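Local coordinates for two-domain protein containing predicted PHP-like metal-dependent phosphoesterase (Bacteroides vulgatus ATCC 8482, PDB 3E38) that probably acts as a zinc-dependent phosphoesterase of the PHP family, perhaps a 5'-3' exonuclease, and holds a cluster of three zinc ions, at residues C21-H26 with Q224-A229; D46-I51 with R211-V216; N104-S109 with E228-R233. All coordinates share one frame; numbering follows the deposited sequence.

Contact 1 (C21-H26 with Q224-A229); sequences CDFHMH and QGIREA. With ZN (zinc ion), chain I.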
ATOM      1  N   CYS B  21      17.662  -0.115  17.650  1.00 28.16           N
ATOM      2  CA  CYS B  21      18.795  -0.958  17.286  1.00 30.06           C
ATOM      3  C   CYS B  21      18.452  -2.382  16.872  1.00 31.12           C
ATOM      4  O   CYS B  21      17.453  -2.947  17.340  1.00 37.38           O
ATOM      5  CB  CYS B  21      19.770  -1.007  18.471  1.00 30.25           C
ATOM      6  SG  CYS B  21      20.138   0.608  19.206  1.00 36.58           S
ATOM      7  N   ASP B  22      19.283  -2.912  15.959  1.00 30.35           N
ATOM      8  CA  ASP B  22      19.202  -4.304  15.440  1.00 29.89           C
ATOM      9  C   ASP B  22      20.568  -4.955  15.639  1.00 30.48           C
ATOM     10  O   ASP B  22      21.540  -4.676  14.924  1.00 33.34           O
ATOM     11  CB  ASP B  22      18.752  -4.322  13.985  1.00 31.95           C
ATOM     12  CG  ASP B  22      18.364  -5.698  13.492  1.00 34.14           C
ATOM     13  OD1 ASP B  22      18.365  -6.631  14.321  1.00 26.22           O
ATOM     14  OD2 ASP B  22      18.039  -5.824  12.273  1.00 25.87           O
ATOM     15  N   PHE B  23      20.638  -5.826  16.632  1.00 30.42           N
ATOM     16  CA  PHE B  23      21.928  -6.379  17.064  1.00 29.93           C
ATOM     17  C   PHE B  23      22.262  -7.741  16.483  1.00 30.11           C
ATOM     18  O   PHE B  23      23.092  -8.467  17.014  1.00 33.81           O
ATOM     19  CB  PHE B  23      21.931  -6.474  18.596  1.00 33.09           C
ATOM     20  CG  PHE B  23      21.806  -5.139  19.307  1.00 28.34           C
ATOM     21  CD1 PHE B  23      22.745  -4.145  19.100  1.00 29.54           C
ATOM     22  CD2 PHE B  23      20.803  -4.919  20.217  1.00 34.50           C
ATOM     23  CE1 PHE B  23      22.671  -2.966  19.764  1.00 29.30           C
ATOM     24  CE2 PHE B  23      20.714  -3.724  20.891  1.00 29.90           C
ATOM     25  CZ  PHE B  23      21.641  -2.748  20.656  1.00 37.66           C
ATOM     26  N   HIS B  24      21.572  -8.094  15.413  1.00 29.69           N
ATOM     27  CA  HIS B  24      21.698  -9.439  14.841  1.00 29.50           C
ATOM     28  C   HIS B  24      21.228  -9.491  13.404  1.00 29.55           C
ATOM     29  O   HIS B  24      20.059  -9.359  13.085  1.00 30.97           O
ATOM     30  CB  HIS B  24      20.855 -10.398  15.686  1.00 29.33           C
ATOM     31  CG  HIS B  24      21.059 -11.844  15.390  1.00 26.22           C
ATOM     32  ND1 HIS B  24      20.693 -12.824  16.287  1.00 38.95           N
ATOM     33  CD2 HIS B  24      21.650 -12.481  14.356  1.00 31.61           C
ATOM     34  CE1 HIS B  24      21.007 -14.008  15.799  1.00 32.27           C
ATOM     35  NE2 HIS B  24      21.586 -13.832  14.627  1.00 28.27           N
HETATM   36  N   MSE B  25      22.191  -9.665  12.530  1.00 31.80           N
HETATM   37  CA  MSE B  25      21.909  -9.741  11.119  1.00 32.07           C
HETATM   38  C   MSE B  25      23.086 -10.330  10.376  1.00 33.61           C
HETATM   39  O   MSE B  25      24.186 -10.432  10.928  1.00 33.60           O
HETATM   40  CB  MSE B  25      21.580  -8.357  10.594  1.00 29.37           C
HETATM   41  CG  MSE B  25      22.728  -7.409  10.605  1.00 35.38           C
HETATM   42 SE   MSE B  25      22.175  -5.573  10.201  0.75 35.91          SE
HETATM   43  CE  MSE B  25      20.977  -5.367  11.666  1.00 30.62           C
ATOM     44  N   HIS B  26      22.828 -10.614   9.103  1.00 31.62           N
ATOM     45  CA  HIS B  26      23.763 -11.307   8.213  1.00 29.67           C
ATOM     46  C   HIS B  26      23.907 -10.797   6.813  1.00 28.09           C
ATOM     47  O   HIS B  26      23.015 -10.188   6.275  1.00 28.37           O
ATOM     48  CB  HIS B  26      23.347 -12.766   8.128  1.00 30.54           C
ATOM     49  CG  HIS B  26      23.287 -13.429   9.463  1.00 20.29           C
ATOM     50  ND1 HIS B  26      24.357 -14.095  10.019  1.00 24.56           N
ATOM     51  CD2 HIS B  26      22.287 -13.494  10.366  1.00 29.84           C
ATOM     52  CE1 HIS B  26      24.000 -14.576  11.198  1.00 20.46           C
ATOM     53  NE2 HIS B  26      22.737 -14.236  11.421  1.00 14.55           N
ATOM     54  N   GLN B 224      29.175   3.859  23.476  1.00 28.04           N
ATOM     55  CA  GLN B 224      29.295   3.684  24.938  1.00 27.92           C
ATOM     56  C   GLN B 224      27.911   3.857  25.554  1.00 30.00           C
ATOM     57  O   GLN B 224      27.524   3.175  26.535  1.00 33.41           O
ATOM     58  CB  GLN B 224      30.337   4.665  25.553  1.00 27.04           C
ATOM     59  N   GLY B 225      27.142   4.769  24.969  1.00 30.44           N
ATOM     60  CA  GLY B 225      25.789   5.028  25.459  1.00 30.05           C
ATOM     61  C   GLY B 225      24.944   3.770  25.368  1.00 31.10           C
ATOM     62  O   GLY B 225      24.249   3.332  26.328  1.00 29.78           O
ATOM     63  N   ILE B 226      25.052   3.143  24.219  1.00 29.26           N
ATOM     64  CA  ILE B 226      24.297   1.914  23.978  1.00 26.98           C
ATOM     65  C   ILE B 226      24.722   0.812  24.934  1.00 26.24           C
ATOM     66  O   ILE B 226      23.919   0.109  25.517  1.00 27.77           O
ATOM     67  CB  ILE B 226      24.505   1.422  22.581  1.00 29.05           C
ATOM     68  CG1 ILE B 226      23.851   2.406  21.581  1.00 31.55           C
ATOM     69  CG2 ILE B 226      23.917   0.019  22.397  1.00 26.75           C
ATOM     70  CD1 ILE B 226      23.989   1.964  20.211  1.00 29.55           C
ATOM     71  N   ARG B 227      26.019   0.675  25.064  1.00 28.18           N
ATOM     72  CA  ARG B 227      26.598  -0.371  25.870  1.00 28.12           C
ATOM     73  C   ARG B 227      26.139  -0.229  27.301  1.00 31.19           C
ATOM     74  O   ARG B 227      25.786  -1.232  27.934  1.00 33.54           O
ATOM     75  CB  ARG B 227      28.135  -0.372  25.789  1.00 29.05           C
ATOM     76  CG  ARG B 227      28.787  -1.422  26.705  1.00 32.87           C
ATOM     77  CD  ARG B 227      28.210  -2.768  26.428  1.00 33.55           C
ATOM     78  NE  ARG B 227      28.686  -3.840  27.295  1.00 32.40           N
ATOM     79  CZ  ARG B 227      29.794  -4.555  27.083  1.00 35.90           C
ATOM     80  NH1 ARG B 227      30.626  -4.310  26.061  1.00 34.58           N
ATOM     81  NH2 ARG B 227      30.078  -5.519  27.912  1.00 27.15           N
ATOM     82  N   GLU B 228      26.101   1.018  27.793  1.00 31.78           N
ATOM     83  CA  GLU B 228      25.705   1.291  29.211  1.00 32.14           C
ATOM     84  C   GLU B 228      24.213   0.967  29.441  1.00 31.63           C
ATOM     85  O   GLU B 228      23.795   0.393  30.470  1.00 28.46           O
ATOM     86  CB  GLU B 228      26.063   2.730  29.641  1.00 33.04           C
ATOM     87  CG  GLU B 228      25.686   3.070  31.096  1.00 36.02           C
ATOM     88  CD  GLU B 228      24.243   3.498  31.271  1.00 43.67           C
ATOM     89  OE1 GLU B 228      23.583   3.863  30.255  1.00 46.78           O
ATOM     90  OE2 GLU B 228      23.785   3.514  32.439  1.00 45.32           O
ATOM     91  N   ALA B 229      23.427   1.262  28.425  1.00 29.09           N
ATOM     92  CA  ALA B 229      21.992   0.927  28.444  1.00 31.46           C
ATOM     93  C   ALA B 229      21.821  -0.589  28.549  1.00 32.86           C
ATOM     94  O   ALA B 229      21.060  -1.112  29.391  1.00 34.08           O
ATOM     95  CB  ALA B 229      21.293   1.440  27.188  1.00 32.57           C
TER
HETATM   96 ZN    ZN I   5      21.754 -15.358  13.067  1.00 34.62          ZN
HETATM   97  O   HOH W   1      20.904 -16.652  14.509  1.00 32.72           O

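Contact 2 (D46-I51 with R211-V216); sequences DGLDAI and RTMTFV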
ATOM      1  N   ASP B  46      15.144   2.654   7.480  1.00 30.95           N
ATOM      2  CA  ASP B  46      14.172   2.229   8.490  1.00 30.53           C
ATOM      3  C   ASP B  46      14.204   3.070   9.768  1.00 30.72           C
ATOM      4  O   ASP B  46      13.537   2.716  10.742  1.00 37.82           O
ATOM      5  CB  ASP B  46      14.398   0.775   8.959  1.00 33.20           C
ATOM      6  CG  ASP B  46      14.180  -0.306   7.871  1.00 41.76           C
ATOM      7  OD1 ASP B  46      13.816   0.003   6.715  1.00 41.46           O
ATOM      8  OD2 ASP B  46      14.388  -1.511   8.229  1.00 39.85           O
ATOM      9  N   GLY B  47      15.040   4.086   9.840  1.00 26.31           N
ATOM     10  CA  GLY B  47      15.089   4.956  11.034  1.00 27.23           C
ATOM     11  C   GLY B  47      15.801   4.394  12.260  1.00 29.63           C
ATOM     12  O   GLY B  47      15.554   4.780  13.412  1.00 29.98           O
ATOM     13  N   LEU B  48      16.685   3.453  11.975  1.00 30.19           N
ATOM     14  CA  LEU B  48      17.472   2.802  12.991  1.00 30.31           C
ATOM     15  C   LEU B  48      18.592   3.709  13.285  1.00 26.45           C
ATOM     16  O   LEU B  48      18.929   4.546  12.470  1.00 25.13           O
ATOM     17  CB  LEU B  48      18.041   1.470  12.504  1.00 31.52           C
ATOM     18  CG  LEU B  48      17.174   0.279  12.206  1.00 30.71           C
ATOM     19  CD1 LEU B  48      18.110  -0.960  12.140  1.00 29.72           C
ATOM     20  CD2 LEU B  48      16.163   0.146  13.281  1.00 26.81           C
ATOM     21  N   ASP B  49      19.180   3.492  14.459  1.00 25.65           N
ATOM     22  CA  ASP B  49      20.322   4.270  14.945  1.00 27.91           C
ATOM     23  C   ASP B  49      21.623   3.469  15.002  1.00 28.65           C
ATOM     24  O   ASP B  49      22.746   3.998  14.903  1.00 27.58           O
ATOM     25  CB  ASP B  49      20.021   4.775  16.352  1.00 28.47           C
ATOM     26  CG  ASP B  49      18.868   5.756  16.379  1.00 36.18           C
ATOM     27  OD1 ASP B  49      18.931   6.780  15.674  1.00 22.70           O
ATOM     28  OD2 ASP B  49      17.918   5.523  17.135  1.00 27.68           O
ATOM     29  N   ALA B  50      21.452   2.174  15.172  1.00 28.14           N
ATOM     30  CA  ALA B  50      22.578   1.288  15.377  1.00 27.93           C
ATOM     31  C   ALA B  50      22.288  -0.144  14.950  1.00 31.47           C
ATOM     32  O   ALA B  50      21.150  -0.656  15.037  1.00 33.30           O
ATOM     33  CB  ALA B  50      23.027   1.349  16.862  1.00 19.13           C
ATOM     34  N   ILE B  51      23.360  -0.780  14.513  1.00 31.91           N
ATOM     35  CA  ILE B  51      23.302  -2.155  14.071  1.00 30.73           C
ATOM     36  C   ILE B  51      24.566  -2.885  14.372  1.00 29.58           C
ATOM     37  O   ILE B  51      25.583  -2.306  14.601  1.00 27.88           O
ATOM     38  CB  ILE B  51      23.116  -2.256  12.509  1.00 32.38           C
ATOM     39  CG1 ILE B  51      24.339  -1.720  11.789  1.00 27.98           C
ATOM     40  CG2 ILE B  51      21.850  -1.531  12.034  1.00 22.76           C
ATOM     41  CD1 ILE B  51      24.268  -1.827  10.242  1.00 25.99           C
ATOM     42  N   ARG B 211      10.739  -4.236  11.068  1.00 33.05           N
ATOM     43  CA  ARG B 211      11.704  -5.228  11.465  1.00 28.98           C
ATOM     44  C   ARG B 211      11.684  -5.332  12.967  1.00 29.73           C
ATOM     45  O   ARG B 211      11.561  -4.330  13.642  1.00 31.18           O
ATOM     46  CB  ARG B 211      13.116  -4.886  10.977  1.00 33.34           C
ATOM     47  CG  ARG B 211      13.893  -3.915  11.866  1.00 36.23           C
ATOM     48  CD  ARG B 211      15.385  -4.017  11.607  1.00 28.40           C
ATOM     49  NE  ARG B 211      15.727  -3.306  10.394  1.00 32.11           N
ATOM     50  CZ  ARG B 211      16.877  -3.394   9.755  1.00 27.14           C
ATOM     51  NH1 ARG B 211      17.829  -4.192  10.194  1.00 26.77           N
ATOM     52  NH2 ARG B 211      17.055  -2.674   8.653  1.00 31.37           N
ATOM     53  N   THR B 212      11.777  -6.553  13.481  1.00 26.21           N
ATOM     54  CA  THR B 212      11.880  -6.765  14.927  1.00 28.28           C
ATOM     55  C   THR B 212      13.150  -6.087  15.401  1.00 29.40           C
ATOM     56  O   THR B 212      14.200  -6.166  14.785  1.00 33.15           O
ATOM     57  CB  THR B 212      11.867  -8.258  15.238  1.00 29.96           C
ATOM     58  OG1 THR B 212      10.606  -8.756  14.799  1.00 27.65           O
ATOM     59  CG2 THR B 212      12.055  -8.554  16.721  1.00 28.98           C
HETATM   60  N   MSE B 213      13.038  -5.353  16.473  1.00 31.34           N
HETATM   61  CA  MSE B 213      14.186  -4.591  16.915  1.00 30.80           C
HETATM   62  C   MSE B 213      14.189  -4.328  18.390  1.00 28.66           C
HETATM   63  O   MSE B 213      13.347  -4.800  19.106  1.00 30.75           O
HETATM   64  CB  MSE B 213      14.185  -3.239  16.192  1.00 29.84           C
HETATM   65  CG  MSE B 213      13.014  -2.330  16.595  1.00 27.29           C
HETATM   66 SE   MSE B 213      12.990  -0.645  15.586  0.75 32.68          SE
HETATM   67  CE  MSE B 213      12.515  -1.412  13.853  1.00 32.25           C
ATOM     68  N   THR B 214      15.176  -3.559  18.832  1.00 30.68           N
ATOM     69  CA  THR B 214      15.294  -3.205  20.271  1.00 28.87           C
ATOM     70  C   THR B 214      15.339  -1.713  20.504  1.00 28.97           C
ATOM     71  O   THR B 214      16.091  -0.970  19.867  1.00 34.34           O
ATOM     72  CB  THR B 214      16.553  -3.819  20.954  1.00 27.62           C
ATOM     73  OG1 THR B 214      16.581  -5.222  20.753  1.00 25.05           O
ATOM     74  CG2 THR B 214      16.593  -3.530  22.431  1.00 22.40           C
ATOM     75  N   PHE B 215      14.451  -1.273  21.372  1.00 29.01           N
ATOM     76  CA  PHE B 215      14.497   0.097  21.851  1.00 29.41           C
ATOM     77  C   PHE B 215      15.509   0.135  23.001  1.00 29.14           C
ATOM     78  O   PHE B 215      15.378  -0.619  24.008  1.00 28.47           O
ATOM     79  CB  PHE B 215      13.137   0.621  22.352  1.00 32.30           C
ATOM     80  CG  PHE B 215      12.114   0.789  21.292  1.00 27.03           C
ATOM     81  CD1 PHE B 215      12.488   0.824  19.962  1.00 35.68           C
ATOM     82  CD2 PHE B 215      10.784   1.034  21.629  1.00 30.28           C
ATOM     83  CE1 PHE B 215      11.538   0.990  18.965  1.00 39.35           C
ATOM     84  CE2 PHE B 215       9.817   1.223  20.637  1.00 33.37           C
ATOM     85  CZ  PHE B 215      10.196   1.195  19.311  1.00 38.83           C
ATOM     86  N   VAL B 216      16.522   0.988  22.830  1.00 28.86           N
ATOM     87  CA  VAL B 216      17.579   1.190  23.832  1.00 28.26           C
ATOM     88  C   VAL B 216      17.515   2.609  24.408  1.00 30.16           C
ATOM     89  O   VAL B 216      17.625   3.608  23.681  1.00 29.23           O
ATOM     90  CB  VAL B 216      19.005   0.898  23.262  1.00 30.48           C
ATOM     91  CG1 VAL B 216      20.082   0.951  24.365  1.00 24.36           C
ATOM     92  CG2 VAL B 216      19.066  -0.475  22.562  1.00 23.83           C
TER
HETATM   93  O   HOH W   2      11.834  -1.509   9.958  1.00 49.60           O

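Contact 3 (N104-S109 with E228-R233); sequences NAIFLS and EALDNR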
ATOM      1  N   ASN B 104      25.136 -14.423  20.369  1.00 26.43           N
ATOM      2  CA  ASN B 104      25.825 -13.281  19.785  1.00 28.51           C
ATOM      3  C   ASN B 104      26.705 -12.611  20.812  1.00 27.91           C
ATOM      4  O   ASN B 104      26.337 -12.443  21.957  1.00 31.03           O
ATOM      5  CB  ASN B 104      24.884 -12.269  19.184  1.00 26.40           C
ATOM      6  CG  ASN B 104      24.501 -12.607  17.771  1.00 26.30           C
ATOM      7  OD1 ASN B 104      24.668 -13.734  17.324  1.00 33.61           O
ATOM      8  ND2 ASN B 104      24.004 -11.617  17.048  1.00 26.69           N
ATOM      9  N   ALA B 105      27.910 -12.306  20.350  1.00 29.65           N
ATOM     10  CA  ALA B 105      28.938 -11.574  21.074  1.00 26.45           C
ATOM     11  C   ALA B 105      29.033 -10.239  20.361  1.00 28.50           C
ATOM     12  O   ALA B 105      29.400 -10.193  19.193  1.00 27.93           O
ATOM     13  CB  ALA B 105      30.272 -12.316  21.035  1.00 20.67           C
ATOM     14  N   ILE B 106      28.619  -9.170  21.035  1.00 29.57           N
ATOM     15  CA  ILE B 106      28.728  -7.836  20.447  1.00 30.42           C
ATOM     16  C   ILE B 106      29.655  -6.969  21.305  1.00 29.58           C
ATOM     17  O   ILE B 106      30.044  -7.287  22.447  1.00 27.17           O
ATOM     18  CB  ILE B 106      27.340  -7.175  20.131  1.00 32.08           C
ATOM     19  CG1 ILE B 106      26.578  -6.813  21.407  1.00 34.29           C
ATOM     20  CG2 ILE B 106      26.488  -8.132  19.223  1.00 31.83           C
ATOM     21  CD1 ILE B 106      25.326  -6.029  21.177  1.00 24.69           C
ATOM     22  N   PHE B 107      30.076  -5.898  20.663  1.00 28.13           N
ATOM     23  CA  PHE B 107      31.073  -4.981  21.231  1.00 27.25           C
ATOM     24  C   PHE B 107      32.437  -5.661  21.240  1.00 28.21           C
ATOM     25  O   PHE B 107      33.291  -5.440  22.067  1.00 31.78           O
ATOM     26  CB  PHE B 107      30.650  -4.407  22.589  1.00 26.23           C
ATOM     27  CG  PHE B 107      29.573  -3.353  22.461  1.00 19.31           C
ATOM     28  CD1 PHE B 107      29.894  -2.102  21.990  1.00 27.96           C
ATOM     29  CD2 PHE B 107      28.246  -3.645  22.695  1.00 24.55           C
ATOM     30  CE1 PHE B 107      28.940  -1.162  21.836  1.00 23.20           C
ATOM     31  CE2 PHE B 107      27.264  -2.689  22.560  1.00 23.13           C
ATOM     32  CZ  PHE B 107      27.609  -1.448  22.120  1.00 26.56           C
ATOM     33  N   LEU B 108      32.608  -6.524  20.274  1.00 28.13           N
ATOM     34  CA  LEU B 108      33.913  -7.141  20.044  1.00 29.30           C
ATOM     35  C   LEU B 108      34.885  -6.145  19.489  1.00 27.08           C
ATOM     36  O   LEU B 108      34.497  -5.130  18.882  1.00 29.69           O
ATOM     37  CB  LEU B 108      33.814  -8.297  19.013  1.00 30.17           C
ATOM     38  CG  LEU B 108      33.004  -9.499  19.523  1.00 26.97           C
ATOM     39  CD1 LEU B 108      32.886 -10.593  18.476  1.00 22.58           C
ATOM     40  CD2 LEU B 108      33.564 -10.059  20.848  1.00 25.61           C
ATOM     41  N   SER B 109      36.165  -6.474  19.661  1.00 28.17           N
ATOM     42  CA  SER B 109      37.268  -5.702  19.079  1.00 30.98           C
ATOM     43  C   SER B 109      37.860  -6.483  17.906  1.00 28.88           C
ATOM     44  O   SER B 109      38.362  -5.918  16.932  1.00 29.23           O
ATOM     45  CB  SER B 109      38.332  -5.378  20.124  1.00 32.25           C
ATOM     46  OG  SER B 109      38.897  -6.554  20.656  1.00 37.78           O
ATOM     47  N   GLU B 228      26.101   1.018  27.793  1.00 31.78           N
ATOM     48  CA  GLU B 228      25.705   1.291  29.211  1.00 32.14           C
ATOM     49  C   GLU B 228      24.213   0.967  29.441  1.00 31.63           C
ATOM     50  O   GLU B 228      23.795   0.393  30.470  1.00 28.46           O
ATOM     51  CB  GLU B 228      26.063   2.730  29.641  1.00 33.04           C
ATOM     52  CG  GLU B 228      25.686   3.070  31.096  1.00 36.02           C
ATOM     53  CD  GLU B 228      24.243   3.498  31.271  1.00 43.67           C
ATOM     54  OE1 GLU B 228      23.583   3.863  30.255  1.00 46.78           O
ATOM     55  OE2 GLU B 228      23.785   3.514  32.439  1.00 45.32           O
ATOM     56  N   ALA B 229      23.427   1.262  28.425  1.00 29.09           N
ATOM     57  CA  ALA B 229      21.992   0.927  28.444  1.00 31.46           C
ATOM     58  C   ALA B 229      21.821  -0.589  28.549  1.00 32.86           C
ATOM     59  O   ALA B 229      21.060  -1.112  29.391  1.00 34.08           O
ATOM     60  CB  ALA B 229      21.293   1.440  27.188  1.00 32.57           C
ATOM     61  N   LEU B 230      22.554  -1.286  27.699  1.00 31.24           N
ATOM     62  CA  LEU B 230      22.453  -2.749  27.633  1.00 31.67           C
ATOM     63  C   LEU B 230      22.934  -3.362  28.908  1.00 32.67           C
ATOM     64  O   LEU B 230      22.412  -4.372  29.344  1.00 34.98           O
ATOM     65  CB  LEU B 230      23.242  -3.369  26.471  1.00 27.84           C
ATOM     66  CG  LEU B 230      22.848  -2.990  25.040  1.00 33.57           C
ATOM     67  CD1 LEU B 230      23.852  -3.564  24.012  1.00 20.93           C
ATOM     68  CD2 LEU B 230      21.444  -3.470  24.751  1.00 26.39           C
ATOM     69  N   ASP B 231      23.936  -2.743  29.513  1.00 34.98           N
ATOM     70  CA  ASP B 231      24.538  -3.311  30.717  1.00 32.92           C
ATOM     71  C   ASP B 231      23.573  -3.230  31.849  1.00 32.41           C
ATOM     72  O   ASP B 231      23.615  -4.023  32.822  1.00 33.15           O
ATOM     73  CB  ASP B 231      25.820  -2.584  31.134  1.00 32.10           C
ATOM     74  CG  ASP B 231      26.994  -2.922  30.251  1.00 35.89           C
ATOM     75  OD1 ASP B 231      26.934  -3.944  29.542  1.00 39.53           O
ATOM     76  OD2 ASP B 231      27.998  -2.185  30.296  1.00 42.38           O
ATOM     77  N   ASN B 232      22.699  -2.258  31.707  1.00 30.97           N
ATOM     78  CA  ASN B 232      21.749  -1.899  32.755  1.00 32.14           C
ATOM     79  C   ASN B 232      20.323  -2.274  32.430  1.00 30.68           C
ATOM     80  O   ASN B 232      19.396  -1.811  33.067  1.00 32.87           O
ATOM     81  CB  ASN B 232      21.892  -0.406  33.048  1.00 31.48           C
ATOM     82  CG  ASN B 232      23.171  -0.090  33.798  1.00 37.30           C
ATOM     83  OD1 ASN B 232      23.359  -0.545  34.946  1.00 34.55           O
ATOM     84  ND2 ASN B 232      24.045   0.707  33.187  1.00 26.10           N
ATOM     85  N   ARG B 233      20.198  -3.107  31.406  1.00 30.87           N
ATOM     86  CA  ARG B 233      18.928  -3.663  30.894  1.00 31.56           C
ATOM     87  C   ARG B 233      17.850  -2.651  30.500  1.00 32.16           C
ATOM     88  O   ARG B 233      16.643  -2.923  30.585  1.00 37.36           O
ATOM     89  CB  ARG B 233      18.349  -4.598  31.942  1.00 31.18           C
ATOM     90  CG  ARG B 233      19.386  -5.529  32.562  1.00 36.37           C
ATOM     91  CD  ARG B 233      18.891  -5.993  33.925  1.00 41.19           C
ATOM     92  NE  ARG B 233      18.662  -4.842  34.806  1.00 47.15           N
ATOM     93  CZ  ARG B 233      19.582  -4.278  35.597  1.00 43.89           C
ATOM     94  NH1 ARG B 233      20.827  -4.746  35.649  1.00 41.93           N
ATOM     95  NH2 ARG B 233      19.255  -3.232  36.348  1.00 34.55           N
TER

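Contact 1 (C21-H26 with Q224-A229)
The phenyl ring of F23 meets I226 obliquely: methyl CG2 of I226 lies 4.0 Å from CZ of F23, with CE1 of F23 only slightly farther from it. The other flat groups of 21-26 serve a different purpose. The imidazole of H24 has NE2 of H26 at its edge and in its plane, because both rings turn a nitrogen to the same zinc ion. H24 and H26 form the HxH motif of the PHP fold, in the run that follows on from strand 17-22. The duties are divided: H24 and H26 bind the zinc ion, while C21 and F23 point toward helix 223-231.

I226 is a fitting partner because its branched side chain offers two separate tips. With CG2 anti to the backbone N and CG1 anti to the carbonyl carbon (chi1 -68°), one branch goes to F23 and the other carries CD1 toward C21, whose SG is 4.2 Å from that methyl. Cysteine is small and weakly polar, which suits a buried strand residue that also packs on V216. The side chains of F23 and I226 run antiparallel past one another, the rim atom CZ of F23 meeting the branch methyl CG2 of I226, and both segments keep their backbones well apart, 9.1 Å between the CA atoms of C21 and I226.

E93 and D194 join the two histidines at the metal, and E167 accepts a hydrogen bond from ND1 of H24. NE2 of H24 and NE2 of H26 each bind zinc at 2.2 Å, and water 1 is a further ligand, its oxygen 2.1 Å from the ion.

Contact 2 (D46-I51 with R211-V216)
Charge pairing between D46 and R211 comes first. The guanidinium grips the carboxylate side-on, NE and NH2 both donating to the single oxygen OD2: the bond from NH2 of R211 to OD2 of D46 is 2.9 Å, that from NE of R211 to OD2 of D46 3.1 Å. The acceptor lies almost in the guanidinium plane, but the two flat groups stand 75° apart. NE uses the anti lone pair of OD2, whereas NH2 arrives from above the carboxylate plane, 53° out of it. Water 2 adds a second route, accepting from the backbone N of R211 and donating weakly to OD2. The opposite flank of the guanidinium is also used, since NH1 forms a salt bridge with D22.

In the curled sheet of the PHP fold the contact bridges over strand 17-22, which pairs with 50-56 (parallel) on one edge and with 213-218 (antiparallel) on the other. Strand 17-22, helix 36-45 and strand 50-56 make a beta-alpha-beta crossover; D46 follows the helix, where a Schellman motif closes at G47 with positive phi.

Apolar contact is the work of L48. Its CD1 sits over the centre of one guanidinium face, 3.6 Å from CZ of R211, while CD2 packs 4.0 Å from SE of selenomethionine M213. The forked leucine thus serves both partners. A bend at chi3 (78°) swings the guanidinium of R211 round to D46. A methionine in place of R211 would probably leave D46 and D22 without the cation they share. M213 is likewise bent at chi3, which brings CE, like SE, 4.0 Å from CD2 of L48.

Contact 3 (N104-S109 with E228-R233)
On strand 102-106 of the PHP fold's curled sheet and the residue after it, I106 and F107 pack against L230 in the last turn of helix 223-231, which lies against the sheet. One methyl does all the touching on the helix side. CD1 of L230 is 3.8 Å from CE2 of F107 and 4.0 Å from CD1 of I106, so it fills the angle between an aromatic rim and an aliphatic tip. It comes to the F107 ring at its edge and in its plane; the side chains of I106 and L230 cross at about a right angle, those of F107 and L230 at a slant.

Successive residues of a regular strand point to alternate sides, yet the CB atoms of I106 and F107 both point toward the helix. The positive phi of F107 (71°) probably accounts for this. Isoleucine suits the strand position, where its branched CB is at home and its long CG1 arm, placed between the backbone N and the carbonyl carbon, carries CD1 outward. I106 also packs on F132 and I89 and on F23, and F132 touches L230 as well.

Behind L230 the helix ends in a Schellman motif with R233 as its C-prime residue at positive phi. N232 turns its amide back into the last turn, ND2 donating to O of E228 at 2.7 Å, though the donor is tilted 32° from the carbonyl plane; E228 itself pairs with R234. Between the two segments the chemistry is purely apolar: with no directional bond between them, the contact depends on shape fit and burial of apolar surface, while the polar bonds of N232 and E228 help to close the helix end.

Overall arrangement
The three contacts are arranged about one curled sheet and the helix 223-231. Contacts 1 and 3 lie nearest, their centres 6 Å apart; they share E228 and A229, and touch where F23 meets I106 and N104. Contact 2 is 9 Å from contact 1 and 15 Å from contact 3, and joins contact 1 through the D22 to R211 salt bridge. Along the chain contact 2 is nested inside the loop closed by contact 1 and crosses contact 3. Strand 213-218 leads directly to helix 223-231, so the elements from 213 to 231 are fastened to strands from earlier in the chain, among them 17-22, whose end leads into the zinc-binding histidines H24 and H26.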